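Anti-cleavage anti-greA transcription factor gfh1 (Thermus thermophilus, PDB 2F23) shuts down every catalytic activity of RNA polymerase by partly blocking the substrate site so that NTPs cannot bind. Local coordinates at residues Glu13-Gln18 with Glu92-Gly97; Leu138-Pro143 with Arg147-Val152; Thr30-Glu35 with Glu49-Glu54. All coordinates share one frame; numbering follows the deposited sequence.

Contact 1: residues Glu13-Gln18 with Glu92-Gly97; sequences ERLMQQ and EDPLSG
Leu-15 and Pro-94 mark the closest backbone approach between the helix segment 13-18 and the loop segment 92-97, with their CA atoms 8.8 Å apart. The contact joins the N-terminal coiled coil of a GreA/GreB-type factor to its FKBP-like C-terminal domain. The loop connects strands 88-92 and 99-105, and its turn faces helix 9-37. Only side chains meet here, and the contact is small. Leu-15 points at the loop, and its CD2 lies 4.2 Å from CG of the Pro-94 ring. This is the apolar part of the contact. Ile-68 and Leu-69 of helix 46-71 extend it, touching Pro-94 and Leu-15 respectively. One turn further along the helix, Gln-18 reaches out in an extended chain, with CG anti to the backbone N (chi1 -175°). It meets Leu-95 from the opposite direction: Gln-18 OE1 is 4.0 Å from Leu-95 CD2. That is a van der Waals touch. NE2 of Gln-18 is hydrogen-bonded instead to Glu-148 OE2 on strand 145-155, which probably limits how the amide can turn. Leu-95 is held to the other coiled-coil helix as well, through its backbone O and the hydroxyl of Ser-64. The loop keeps its shape by its own bonds. Gly-97 N reaches Asp-93 O at 2.7 Å, and Gly-97 takes a positive phi (84°), where it has no CB to press on the carbonyl of Ser-96. Asp-93 heads an Asx turn around Pro-94 and Leu-95, and the bond from Ser-96 N completes an Asx motif. Asp-93 OD1 takes two backbone donors: Leu-95 N at 2.8 Å, nearly along the C-O axis, and Ser-96 N at 3.2 Å, from above the carboxylate plane.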
ATOM      1  N   GLU A  13       5.889  -6.429   9.149  1.00  8.72           N
ATOM      2  CA  GLU A  13       6.076  -5.394  10.165  1.00  8.51           C
ATOM      3  C   GLU A  13       5.452  -4.072   9.737  1.00  9.32           C
ATOM      4  O   GLU A  13       4.736  -3.430  10.507  1.00 10.38           O
ATOM      5  CB  GLU A  13       7.568  -5.168  10.437  1.00 10.60           C
ATOM      6  CG  GLU A  13       7.837  -4.064  11.468  1.00 12.92           C
ATOM      7  CD  GLU A  13       9.315  -3.856  11.742  1.00 15.21           C
ATOM      8  OE1 GLU A  13      10.051  -4.863  11.811  1.00 18.92           O
ATOM      9  OE2 GLU A  13       9.738  -2.693  11.904  1.00 15.78           O
ATOM     10  N   ARG A  14       5.729  -3.657   8.509  1.00 10.79           N
ATOM     11  CA  ARG A  14       5.187  -2.398   8.022  1.00 10.80           C
ATOM     12  C   ARG A  14       3.664  -2.394   8.016  1.00 10.24           C
ATOM     13  O   ARG A  14       3.046  -1.445   8.491  1.00 10.96           O
ATOM     14  CB  ARG A  14       5.703  -2.094   6.617  1.00 15.49           C
ATOM     15  CG  ARG A  14       7.213  -1.973   6.529  1.00 19.18           C
ATOM     16  CD  ARG A  14       7.663  -1.434   5.176  1.00 24.45           C
ATOM     17  NE  ARG A  14       7.648   0.027   5.120  1.00 29.80           N
ATOM     18  CZ  ARG A  14       6.550   0.775   5.076  1.00 31.36           C
ATOM     19  NH1 ARG A  14       5.352   0.209   5.078  1.00 34.58           N
ATOM     20  NH2 ARG A  14       6.651   2.095   5.029  1.00 33.41           N
ATOM     21  N   LEU A  15       3.061  -3.451   7.477  1.00  9.19           N
ATOM     22  CA  LEU A  15       1.610  -3.523   7.423  1.00  9.61           C
ATOM     23  C   LEU A  15       0.965  -3.604   8.802  1.00  9.20           C
ATOM     24  O   LEU A  15      -0.101  -3.029   9.017  1.00  9.47           O
ATOM     25  CB  LEU A  15       1.171  -4.708   6.557  1.00 10.47           C
ATOM     26  CG  LEU A  15       1.516  -4.553   5.073  1.00 11.83           C
ATOM     27  CD1 LEU A  15       1.050  -5.783   4.318  1.00 13.18           C
ATOM     28  CD2 LEU A  15       0.852  -3.301   4.511  1.00 13.41           C
ATOM     29  N   MET A  16       1.591  -4.319   9.733  1.00 10.55           N
ATOM     30  CA  MET A  16       1.025  -4.418  11.078  1.00 11.21           C
ATOM     31  C   MET A  16       1.077  -3.056  11.752  1.00 11.44           C
ATOM     32  O   MET A  16       0.139  -2.664  12.450  1.00 11.14           O
ATOM     33  CB  MET A  16       1.780  -5.439  11.933  1.00 12.96           C
ATOM     34  CG  MET A  16       1.225  -5.585  13.358  1.00 14.31           C
ATOM     35  SD  MET A  16      -0.524  -6.120  13.431  1.00 13.43           S
ATOM     36  CE  MET A  16      -0.366  -7.634  12.552  1.00 10.88           C
ATOM     37  N   GLN A  17       2.178  -2.338  11.550  1.00 11.14           N
ATOM     38  CA  GLN A  17       2.314  -1.006  12.132  1.00 12.51           C
ATOM     39  C   GLN A  17       1.246  -0.110  11.523  1.00 12.81           C
ATOM     40  O   GLN A  17       0.626   0.689  12.221  1.00 12.48           O
ATOM     41  CB  GLN A  17       3.704  -0.425  11.851  1.00 14.69           C
ATOM     42  CG  GLN A  17       4.837  -1.244  12.452  1.00 20.30           C
ATOM     43  CD  GLN A  17       6.211  -0.728  12.071  1.00 21.65           C
ATOM     44  OE1 GLN A  17       6.445  -0.336  10.929  1.00 23.06           O
ATOM     45  NE2 GLN A  17       7.134  -0.743  13.025  1.00 25.79           N
ATOM     46  N   GLN A  18       1.026  -0.248  10.219  1.00 10.61           N
ATOM     47  CA  GLN A  18       0.012   0.558   9.553  1.00 11.69           C
ATOM     48  C   GLN A  18      -1.362   0.227  10.121  1.00 11.28           C
ATOM     49  O   GLN A  18      -2.191   1.119  10.322  1.00 12.67           O
ATOM     50  CB  GLN A  18       0.020   0.306   8.048  1.00 12.43           C
ATOM     51  CG  GLN A  18      -0.948   1.207   7.297  1.00 16.64           C
ATOM     52  CD  GLN A  18      -0.955   0.950   5.808  1.00 18.88           C
ATOM     53  OE1 GLN A  18      -1.578   1.688   5.044  1.00 21.85           O
ATOM     54  NE2 GLN A  18      -0.265  -0.103   5.383  1.00 15.75           N
ATOM     55  N   GLU A  92       1.331  -5.032  -6.017  1.00  9.11           N
ATOM     56  CA  GLU A  92      -0.085  -5.063  -5.680  1.00 10.20           C
ATOM     57  C   GLU A  92      -0.351  -4.179  -4.472  1.00 10.13           C
ATOM     58  O   GLU A  92       0.269  -4.342  -3.424  1.00  9.29           O
ATOM     59  CB  GLU A  92      -0.556  -6.486  -5.373  1.00 11.75           C
ATOM     60  CG  GLU A  92      -2.027  -6.550  -4.959  1.00 16.44           C
ATOM     61  CD  GLU A  92      -2.451  -7.929  -4.507  1.00 19.48           C
ATOM     62  OE1 GLU A  92      -2.631  -8.815  -5.370  1.00 21.91           O
ATOM     63  OE2 GLU A  92      -2.596  -8.129  -3.282  1.00 22.97           O
ATOM     64  N   ASP A  93      -1.279  -3.244  -4.636  1.00 10.85           N
ATOM     65  CA  ASP A  93      -1.665  -2.326  -3.575  1.00 12.00           C
ATOM     66  C   ASP A  93      -2.430  -3.159  -2.541  1.00 11.59           C
ATOM     67  O   ASP A  93      -3.467  -3.744  -2.849  1.00 11.19           O
ATOM     68  CB  ASP A  93      -2.571  -1.234  -4.153  1.00 13.96           C
ATOM     69  CG  ASP A  93      -2.891  -0.145  -3.153  1.00 16.33           C
ATOM     70  OD1 ASP A  93      -3.152  -0.478  -1.980  1.00 17.93           O
ATOM     71  OD2 ASP A  93      -2.896   1.044  -3.544  1.00 20.22           O
ATOM     72  N   PRO A  94      -1.916  -3.237  -1.305  1.00 11.75           N
ATOM     73  CA  PRO A  94      -2.577  -4.019  -0.257  1.00 13.38           C
ATOM     74  C   PRO A  94      -3.938  -3.502   0.189  1.00 14.19           C
ATOM     75  O   PRO A  94      -4.735  -4.255   0.748  1.00 16.59           O
ATOM     76  CB  PRO A  94      -1.550  -4.015   0.877  1.00 13.56           C
ATOM     77  CG  PRO A  94      -0.834  -2.725   0.685  1.00 14.69           C
ATOM     78  CD  PRO A  94      -0.654  -2.659  -0.813  1.00 11.15           C
ATOM     79  N   LEU A  95      -4.207  -2.227  -0.069  1.00 16.13           N
ATOM     80  CA  LEU A  95      -5.477  -1.630   0.331  1.00 18.26           C
ATOM     81  C   LEU A  95      -6.563  -1.698  -0.745  1.00 20.02           C
ATOM     82  O   LEU A  95      -7.744  -1.848  -0.429  1.00 20.94           O
ATOM     83  CB  LEU A  95      -5.266  -0.168   0.747  1.00 19.59           C
ATOM     84  CG  LEU A  95      -4.493   0.123   2.041  1.00 21.98           C
ATOM     85  CD1 LEU A  95      -5.219  -0.504   3.223  1.00 23.58           C
ATOM     86  CD2 LEU A  95      -3.075  -0.407   1.946  1.00 24.88           C
ATOM     87  N   SER A  96      -6.169  -1.596  -2.011  1.00 20.46           N
ATOM     88  CA  SER A  96      -7.143  -1.624  -3.102  1.00 21.21           C
ATOM     89  C   SER A  96      -7.098  -2.890  -3.947  1.00 22.39           C
ATOM     90  O   SER A  96      -8.061  -3.210  -4.646  1.00 23.01           O
ATOM     91  CB  SER A  96      -6.937  -0.416  -4.014  1.00 21.38           C
ATOM     92  OG  SER A  96      -5.731  -0.542  -4.750  1.00 18.81           O
ATOM     93  N   GLY A  97      -5.979  -3.603  -3.888  1.00 20.48           N
ATOM     94  CA  GLY A  97      -5.839  -4.818  -4.669  1.00 19.11           C
ATOM     95  C   GLY A  97      -5.392  -4.506  -6.085  1.00 17.56           C
ATOM     96  O   GLY A  97      -5.238  -5.406  -6.909  1.00 18.11           O
TER

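Contact 2: residues Leu138-Pro143 with Arg147-Val152; sequences LSLDTP and REFRVV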
ATOM      1  N   LEU A 138       6.389  -1.398   0.076  1.00  8.73           N
ATOM      2  CA  LEU A 138       7.001  -0.101  -0.174  1.00 11.03           C
ATOM      3  C   LEU A 138       6.004   1.003  -0.472  1.00 10.62           C
ATOM      4  O   LEU A 138       4.927   0.754  -1.000  1.00 10.09           O
ATOM      5  CB  LEU A 138       7.943  -0.227  -1.373  1.00 13.15           C
ATOM      6  CG  LEU A 138       8.859  -1.455  -1.378  1.00 16.00           C
ATOM      7  CD1 LEU A 138       9.360  -1.741  -2.791  1.00 18.74           C
ATOM      8  CD2 LEU A 138      10.006  -1.223  -0.416  1.00 17.15           C
ATOM      9  N   SER A 139       6.375   2.230  -0.116  1.00 11.68           N
ATOM     10  CA  SER A 139       5.549   3.392  -0.421  1.00 13.92           C
ATOM     11  C   SER A 139       6.265   3.994  -1.628  1.00 14.07           C
ATOM     12  O   SER A 139       7.434   4.378  -1.536  1.00 17.27           O
ATOM     13  CB  SER A 139       5.533   4.376   0.749  1.00 16.66           C
ATOM     14  OG  SER A 139       4.803   3.845   1.844  1.00 22.51           O
ATOM     15  N   LEU A 140       5.576   4.064  -2.762  1.00 13.36           N
ATOM     16  CA  LEU A 140       6.191   4.571  -3.982  1.00 14.69           C
ATOM     17  C   LEU A 140       5.557   5.834  -4.533  1.00 16.27           C
ATOM     18  O   LEU A 140       4.342   6.017  -4.467  1.00 15.84           O
ATOM     19  CB  LEU A 140       6.163   3.487  -5.063  1.00 14.05           C
ATOM     20  CG  LEU A 140       6.806   2.148  -4.688  1.00 14.08           C
ATOM     21  CD1 LEU A 140       6.579   1.141  -5.801  1.00 13.86           C
ATOM     22  CD2 LEU A 140       8.295   2.343  -4.430  1.00 15.44           C
ATOM     23  N   ASP A 141       6.405   6.696  -5.085  1.00 18.32           N
ATOM     24  CA  ASP A 141       5.975   7.954  -5.676  1.00 19.47           C
ATOM     25  C   ASP A 141       5.712   7.698  -7.156  1.00 21.13           C
ATOM     26  O   ASP A 141       6.616   7.797  -7.988  1.00 22.40           O
ATOM     27  CB  ASP A 141       7.069   9.009  -5.506  1.00 20.45           C
ATOM     28  CG  ASP A 141       7.385   9.289  -4.046  1.00 21.06           C
ATOM     29  OD1 ASP A 141       6.490   9.782  -3.328  1.00 20.55           O
ATOM     30  OD2 ASP A 141       8.525   9.020  -3.615  1.00 20.79           O
ATOM     31  N   THR A 142       4.468   7.359  -7.475  1.00 21.37           N
ATOM     32  CA  THR A 142       4.078   7.064  -8.847  1.00 22.06           C
ATOM     33  C   THR A 142       3.531   8.310  -9.532  1.00 23.67           C
ATOM     34  O   THR A 142       3.345   9.343  -8.894  1.00 22.44           O
ATOM     35  CB  THR A 142       2.986   5.979  -8.881  1.00 22.78           C
ATOM     36  OG1 THR A 142       1.743   6.541  -8.445  1.00 21.94           O
ATOM     37  CG2 THR A 142       3.356   4.826  -7.960  1.00 21.08           C
ATOM     38  N   PRO A 143       3.266   8.230 -10.846  1.00 25.37           N
ATOM     39  CA  PRO A 143       2.733   9.399 -11.552  1.00 26.55           C
ATOM     40  C   PRO A 143       1.325   9.760 -11.076  1.00 27.60           C
ATOM     41  O   PRO A 143       0.813  10.839 -11.377  1.00 28.21           O
ATOM     42  CB  PRO A 143       2.771   8.963 -13.017  1.00 27.13           C
ATOM     43  CG  PRO A 143       2.619   7.470 -12.934  1.00 28.75           C
ATOM     44  CD  PRO A 143       3.529   7.124 -11.784  1.00 25.96           C
ATOM     45  N   ARG A 147       1.661   5.840  -3.269  1.00 17.92           N
ATOM     46  CA  ARG A 147       0.860   4.641  -3.050  1.00 17.76           C
ATOM     47  C   ARG A 147       1.714   3.554  -2.412  1.00 15.83           C
ATOM     48  O   ARG A 147       2.933   3.537  -2.577  1.00 14.09           O
ATOM     49  CB  ARG A 147       0.305   4.129  -4.379  1.00 20.87           C
ATOM     50  CG  ARG A 147      -0.646   5.084  -5.081  1.00 23.68           C
ATOM     51  CD  ARG A 147      -2.110   4.702  -4.895  1.00 27.53           C
ATOM     52  NE  ARG A 147      -2.657   5.036  -3.579  1.00 29.72           N
ATOM     53  CZ  ARG A 147      -2.484   4.316  -2.474  1.00 31.17           C
ATOM     54  NH1 ARG A 147      -1.769   3.199  -2.499  1.00 29.75           N
ATOM     55  NH2 ARG A 147      -3.048   4.706  -1.338  1.00 31.63           N
ATOM     56  N   GLU A 148       1.067   2.652  -1.684  1.00 13.90           N
ATOM     57  CA  GLU A 148       1.771   1.554  -1.032  1.00 12.96           C
ATOM     58  C   GLU A 148       1.587   0.282  -1.853  1.00 12.02           C
ATOM     59  O   GLU A 148       0.476  -0.039  -2.269  1.00 11.99           O
ATOM     60  CB  GLU A 148       1.231   1.356   0.388  1.00 16.07           C
ATOM     61  CG  GLU A 148       1.748   0.115   1.095  1.00 17.00           C
ATOM     62  CD  GLU A 148       1.348   0.061   2.561  1.00 18.93           C
ATOM     63  OE1 GLU A 148       2.138   0.508   3.418  1.00 22.35           O
ATOM     64  OE2 GLU A 148       0.238  -0.421   2.852  1.00 22.04           O
ATOM     65  N   PHE A 149       2.683  -0.433  -2.096  1.00  9.71           N
ATOM     66  CA  PHE A 149       2.632  -1.666  -2.877  1.00 10.50           C
ATOM     67  C   PHE A 149       3.420  -2.801  -2.258  1.00 10.28           C
ATOM     68  O   PHE A 149       4.465  -2.591  -1.650  1.00 10.50           O
ATOM     69  CB  PHE A 149       3.201  -1.460  -4.284  1.00  9.52           C
ATOM     70  CG  PHE A 149       2.376  -0.571  -5.158  1.00 13.75           C
ATOM     71  CD1 PHE A 149       2.677   0.784  -5.270  1.00 17.11           C
ATOM     72  CD2 PHE A 149       1.309  -1.086  -5.882  1.00 14.55           C
ATOM     73  CE1 PHE A 149       1.924   1.612  -6.095  1.00 19.00           C
ATOM     74  CE2 PHE A 149       0.548  -0.263  -6.711  1.00 16.84           C
ATOM     75  CZ  PHE A 149       0.858   1.088  -6.815  1.00 18.02           C
ATOM     76  N   ARG A 150       2.912  -4.012  -2.439  1.00  9.82           N
ATOM     77  CA  ARG A 150       3.589  -5.211  -1.966  1.00  9.15           C
ATOM     78  C   ARG A 150       4.231  -5.796  -3.216  1.00  9.84           C
ATOM     79  O   ARG A 150       3.608  -5.822  -4.276  1.00 10.23           O
ATOM     80  CB  ARG A 150       2.580  -6.207  -1.392  1.00 10.22           C
ATOM     81  CG  ARG A 150       3.173  -7.549  -0.992  1.00 10.74           C
ATOM     82  CD  ARG A 150       2.133  -8.391  -0.269  1.00 11.91           C
ATOM     83  NE  ARG A 150       0.994  -8.695  -1.126  1.00 15.66           N
ATOM     84  CZ  ARG A 150       0.918  -9.758  -1.921  1.00 16.60           C
ATOM     85  NH1 ARG A 150       1.919 -10.626  -1.969  1.00 20.05           N
ATOM     86  NH2 ARG A 150      -0.161  -9.951  -2.666  1.00 17.89           N
ATOM     87  N   VAL A 151       5.481  -6.234  -3.104  1.00  7.52           N
ATOM     88  CA  VAL A 151       6.178  -6.832  -4.239  1.00  6.86           C
ATOM     89  C   VAL A 151       5.687  -8.269  -4.369  1.00  7.79           C
ATOM     90  O   VAL A 151       5.885  -9.083  -3.474  1.00  6.82           O
ATOM     91  CB  VAL A 151       7.705  -6.829  -4.022  1.00  6.99           C
ATOM     92  CG1 VAL A 151       8.403  -7.472  -5.211  1.00  7.36           C
ATOM     93  CG2 VAL A 151       8.190  -5.399  -3.829  1.00  8.42           C
ATOM     94  N   VAL A 152       5.039  -8.572  -5.491  1.00  9.09           N
ATOM     95  CA  VAL A 152       4.486  -9.901  -5.722  1.00 10.12           C
ATOM     96  C   VAL A 152       5.392 -10.834  -6.517  1.00  9.89           C
ATOM     97  O   VAL A 152       5.440 -12.040  -6.249  1.00 11.60           O
ATOM     98  CB  VAL A 152       3.122  -9.789  -6.439  1.00 12.41           C
ATOM     99  CG1 VAL A 152       2.579 -11.169  -6.778  1.00 14.00           C
ATOM    100  CG2 VAL A 152       2.143  -9.044  -5.544  1.00 12.03           C
TER
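With CG beside the backbone N and anti to the carbonyl carbon in both (chi1 -55° and -68°), Leu-140 and Phe-149 meet on the face of the sheet that the strand register gives them. They cross at about a right angle, with Leu-140 CD1 4.0 Å from Phe-149 CD1. Thr-142 has its CG2 anti to the carbonyl carbon, and this methyl lies 4.0 Å from CE1 of the Phe-149 ring. Thr-142 OG1 is hydrogen-bonded to Lys-144 N and Gly-145 O in the turn. At the other end, Leu-138 CD1 meets Val-151 CG2 at 4.0 Å.

The two strands form an antiparallel beta hairpin. Leu-138 and Phe-149 are a hydrogen-bonded pair: Leu-138 N to Phe-149 O and Phe-149 N to Leu-138 O are both 2.8 Å. Leu-140 and Arg-147 are the next such pair: Leu-140 N to Arg-147 O is 2.7 Å, and Arg-147 N to Leu-140 O is 2.9 Å. Ser-139 and Glu-148 between them are a non-hydrogen-bonded pair, with their side chains on the other face.

Strand 137-142 is an outermost strand of the mixed sheet, and strand 88-92 lies beyond strand 145-155. Leu-91 of strand 88-92 packs on Leu-140 and Phe-149. Helix 124-129 covers the same face through Met-125, Ala-128 and Leu-129, while helix 9-37 lies over Ser-139 and Glu-148.

Contact 3: residues Thr30-Glu35 with Glu49-Glu54; sequences TKILQE and EAAKQE
Ala-51 and Lys-52 carry the second segment's side of this contact, meeting Ile-32 and Leu-33 of the first. Glu-49 comes first in sequence and turns away from helix 9-37. Its OE2 accepts from Lys-52 NZ at 2.7 Å in a salt bridge within one helical turn, on the syn side of the carboxylate. Ala-51 points toward the partner helix. Its CA lies 5.5 Å from the CA of Leu-33, and its CB touches Leu-33 CD1 at 4.1 Å and Ile-32 CG2 at 4.3 Å. The small residue lets the backbones come close here. Lys-52 uses its aliphatic part: CG lies 3.6 Å from Leu-33 CD1, and the chain then bends at chi3 and carries NZ back to Glu-49. Leu-33 holds CG anti to its own N (chi1 176°), which aims CD1 between Ala-51 and Lys-52. Leu-33 also touches Leu-48 and Lys-55, and with Ala-51 and Lys-52 these four make its socket. The axes of segments 30-35 and 49-54 pass 9.2 Å apart, at 155° between their N-to-C directions, as knobs-into-holes packing in an antiparallel coiled-coil hairpin.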
ATOM      1  N   THR A  30     -14.722   7.073  15.418  1.00 13.63           N
ATOM      2  CA  THR A  30     -15.914   6.574  16.091  1.00 12.83           C
ATOM      3  C   THR A  30     -16.347   7.550  17.174  1.00 15.45           C
ATOM      4  O   THR A  30     -17.540   7.806  17.353  1.00 14.66           O
ATOM      5  CB  THR A  30     -15.654   5.192  16.704  1.00 15.94           C
ATOM      6  OG1 THR A  30     -15.340   4.272  15.653  1.00 13.39           O
ATOM      7  CG2 THR A  30     -16.880   4.702  17.457  1.00 16.27           C
ATOM      8  N   LYS A  31     -15.373   8.098  17.895  1.00 14.49           N
ATOM      9  CA  LYS A  31     -15.672   9.058  18.951  1.00 16.22           C
ATOM     10  C   LYS A  31     -16.358  10.279  18.339  1.00 16.28           C
ATOM     11  O   LYS A  31     -17.357  10.768  18.863  1.00 15.39           O
ATOM     12  CB  LYS A  31     -14.385   9.483  19.665  1.00 18.45           C
ATOM     13  CG  LYS A  31     -14.606  10.456  20.816  1.00 24.18           C
ATOM     14  CD  LYS A  31     -13.288  10.869  21.453  1.00 28.15           C
ATOM     15  CE  LYS A  31     -12.415  11.649  20.481  1.00 29.68           C
ATOM     16  NZ  LYS A  31     -13.059  12.920  20.048  1.00 32.69           N
ATOM     17  N   ILE A  32     -15.817  10.762  17.225  1.00 14.55           N
ATOM     18  CA  ILE A  32     -16.385  11.914  16.536  1.00 14.68           C
ATOM     19  C   ILE A  32     -17.826  11.641  16.114  1.00 16.18           C
ATOM     20  O   ILE A  32     -18.712  12.475  16.311  1.00 15.12           O
ATOM     21  CB  ILE A  32     -15.543  12.280  15.292  1.00 15.96           C
ATOM     22  CG1 ILE A  32     -14.195  12.850  15.737  1.00 16.22           C
ATOM     23  CG2 ILE A  32     -16.291  13.281  14.412  1.00 14.51           C
ATOM     24  CD1 ILE A  32     -13.263  13.183  14.596  1.00 18.77           C
ATOM     25  N   LEU A  33     -18.062  10.468  15.534  1.00 15.23           N
ATOM     26  CA  LEU A  33     -19.402  10.108  15.095  1.00 14.97           C
ATOM     27  C   LEU A  33     -20.364  10.073  16.276  1.00 15.04           C
ATOM     28  O   LEU A  33     -21.468  10.615  16.205  1.00 14.96           O
ATOM     29  CB  LEU A  33     -19.391   8.737  14.404  1.00 13.50           C
ATOM     30  CG  LEU A  33     -20.775   8.218  13.994  1.00 14.27           C
ATOM     31  CD1 LEU A  33     -21.427   9.200  13.030  1.00 14.20           C
ATOM     32  CD2 LEU A  33     -20.645   6.841  13.349  1.00 14.97           C
ATOM     33  N   GLN A  34     -19.942   9.442  17.365  1.00 14.93           N
ATOM     34  CA  GLN A  34     -20.781   9.340  18.554  1.00 17.30           C
ATOM     35  C   GLN A  34     -21.133  10.719  19.101  1.00 17.18           C
ATOM     36  O   GLN A  34     -22.281  10.971  19.473  1.00 17.29           O
ATOM     37  CB  GLN A  34     -20.075   8.520  19.635  1.00 19.80           C
ATOM     38  CG  GLN A  34     -20.923   8.254  20.870  1.00 23.76           C
ATOM     39  CD  GLN A  34     -22.218   7.530  20.548  1.00 26.85           C
ATOM     40  OE1 GLN A  34     -22.219   6.516  19.849  1.00 29.54           O
ATOM     41  NE2 GLN A  34     -23.329   8.044  21.064  1.00 28.00           N
ATOM     42  N   GLU A  35     -20.147  11.608  19.151  1.00 17.25           N
ATOM     43  CA  GLU A  35     -20.363  12.964  19.648  1.00 18.93           C
ATOM     44  C   GLU A  35     -21.420  13.684  18.809  1.00 18.60           C
ATOM     45  O   GLU A  35     -22.297  14.361  19.348  1.00 18.87           O
ATOM     46  CB  GLU A  35     -19.058  13.772  19.606  1.00 22.01           C
ATOM     47  CG  GLU A  35     -17.860  13.119  20.283  1.00 28.17           C
ATOM     48  CD  GLU A  35     -18.047  12.914  21.771  1.00 31.76           C
ATOM     49  OE1 GLU A  35     -18.974  12.175  22.165  1.00 34.18           O
ATOM     50  OE2 GLU A  35     -17.258  13.491  22.551  1.00 34.83           O
ATOM     51  N   GLU A  49     -22.923  12.892   8.028  1.00 12.84           N
ATOM     52  CA  GLU A  49     -22.632  12.104   6.841  1.00 13.22           C
ATOM     53  C   GLU A  49     -21.134  12.026   6.585  1.00 11.80           C
ATOM     54  O   GLU A  49     -20.613  10.965   6.236  1.00 12.34           O
ATOM     55  CB  GLU A  49     -23.354  12.686   5.623  1.00 14.21           C
ATOM     56  CG  GLU A  49     -24.861  12.459   5.646  1.00 21.60           C
ATOM     57  CD  GLU A  49     -25.228  10.990   5.808  1.00 24.64           C
ATOM     58  OE1 GLU A  49     -24.734  10.159   5.014  1.00 25.49           O
ATOM     59  OE2 GLU A  49     -26.013  10.665   6.728  1.00 25.42           O
ATOM     60  N   ALA A  50     -20.441  13.144   6.774  1.00 12.86           N
ATOM     61  CA  ALA A  50     -18.995  13.182   6.566  1.00 11.50           C
ATOM     62  C   ALA A  50     -18.306  12.291   7.593  1.00 12.22           C
ATOM     63  O   ALA A  50     -17.336  11.601   7.275  1.00 11.77           O
ATOM     64  CB  ALA A  50     -18.480  14.622   6.683  1.00 12.75           C
ATOM     65  N   ALA A  51     -18.811  12.307   8.824  1.00 11.61           N
ATOM     66  CA  ALA A  51     -18.242  11.495   9.894  1.00 11.57           C
ATOM     67  C   ALA A  51     -18.438  10.013   9.602  1.00 10.90           C
ATOM     68  O   ALA A  51     -17.543   9.203   9.840  1.00 10.38           O
ATOM     69  CB  ALA A  51     -18.885  11.857  11.227  1.00 11.26           C
ATOM     70  N   LYS A  52     -19.612   9.654   9.090  1.00 10.05           N
ATOM     71  CA  LYS A  52     -19.874   8.260   8.761  1.00  9.22           C
ATOM     72  C   LYS A  52     -19.018   7.833   7.563  1.00 10.86           C
ATOM     73  O   LYS A  52     -18.536   6.699   7.511  1.00 11.97           O
ATOM     74  CB  LYS A  52     -21.361   8.050   8.456  1.00 11.41           C
ATOM     75  CG  LYS A  52     -22.261   8.200   9.681  1.00 12.90           C
ATOM     76  CD  LYS A  52     -23.710   7.813   9.388  1.00 15.49           C
ATOM     77  CE  LYS A  52     -24.351   8.739   8.379  1.00 17.68           C
ATOM     78  NZ  LYS A  52     -25.775   8.367   8.136  1.00 19.95           N
ATOM     79  N   GLN A  53     -18.814   8.745   6.614  1.00 10.66           N
ATOM     80  CA  GLN A  53     -18.012   8.436   5.436  1.00 12.80           C
ATOM     81  C   GLN A  53     -16.553   8.186   5.806  1.00 12.42           C
ATOM     82  O   GLN A  53     -15.918   7.278   5.268  1.00 13.24           O
ATOM     83  CB  GLN A  53     -18.094   9.573   4.414  1.00 15.51           C
ATOM     84  CG  GLN A  53     -17.286   9.316   3.150  1.00 20.74           C
ATOM     85  CD  GLN A  53     -17.398  10.441   2.139  1.00 23.79           C
ATOM     86  OE1 GLN A  53     -16.996  11.574   2.404  1.00 26.76           O
ATOM     87  NE2 GLN A  53     -17.945  10.129   0.970  1.00 26.10           N
ATOM     88  N   GLU A  54     -16.025   8.982   6.732  1.00 12.04           N
ATOM     89  CA  GLU A  54     -14.636   8.825   7.150  1.00 10.88           C
ATOM     90  C   GLU A  54     -14.458   7.538   7.952  1.00 11.06           C
ATOM     91  O   GLU A  54     -13.465   6.826   7.783  1.00  9.43           O
ATOM     92  CB  GLU A  54     -14.192  10.041   7.966  1.00 11.06           C
ATOM     93  CG  GLU A  54     -12.752   9.980   8.485  1.00 13.54           C
ATOM     94  CD  GLU A  54     -11.701   9.829   7.388  1.00 14.00           C
ATOM     95  OE1 GLU A  54     -12.035   9.922   6.189  1.00 16.97           O
ATOM     96  OE2 GLU A  54     -10.520   9.620   7.735  1.00 19.16           O
TER

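In the fold
Contacts 1 and 2 adjoin, their centres 10 Å apart. They are bonded by Asp-93 OD2 to Arg-147 NH1 (2.6 Å) and probably by Gln-18 NE2 to Glu-148 OE2 (2.6 Å). Contact 2 builds the hairpin of the C-terminal domain, and contact 1 is one place where the coiled coil touches that domain. Contact 3 lies far out on the same coiled coil, with centres about 24 Å from contact 1 and 29 Å from contact 2. Helix 9-37 serves both contacts 1 and 3. An inactive flipped orientation above pH 7 gives way to an active one at lower pH, and contact 1 would probably rearrange. As in Gre factors, the coiled coil probably enters the polymerase secondary channel.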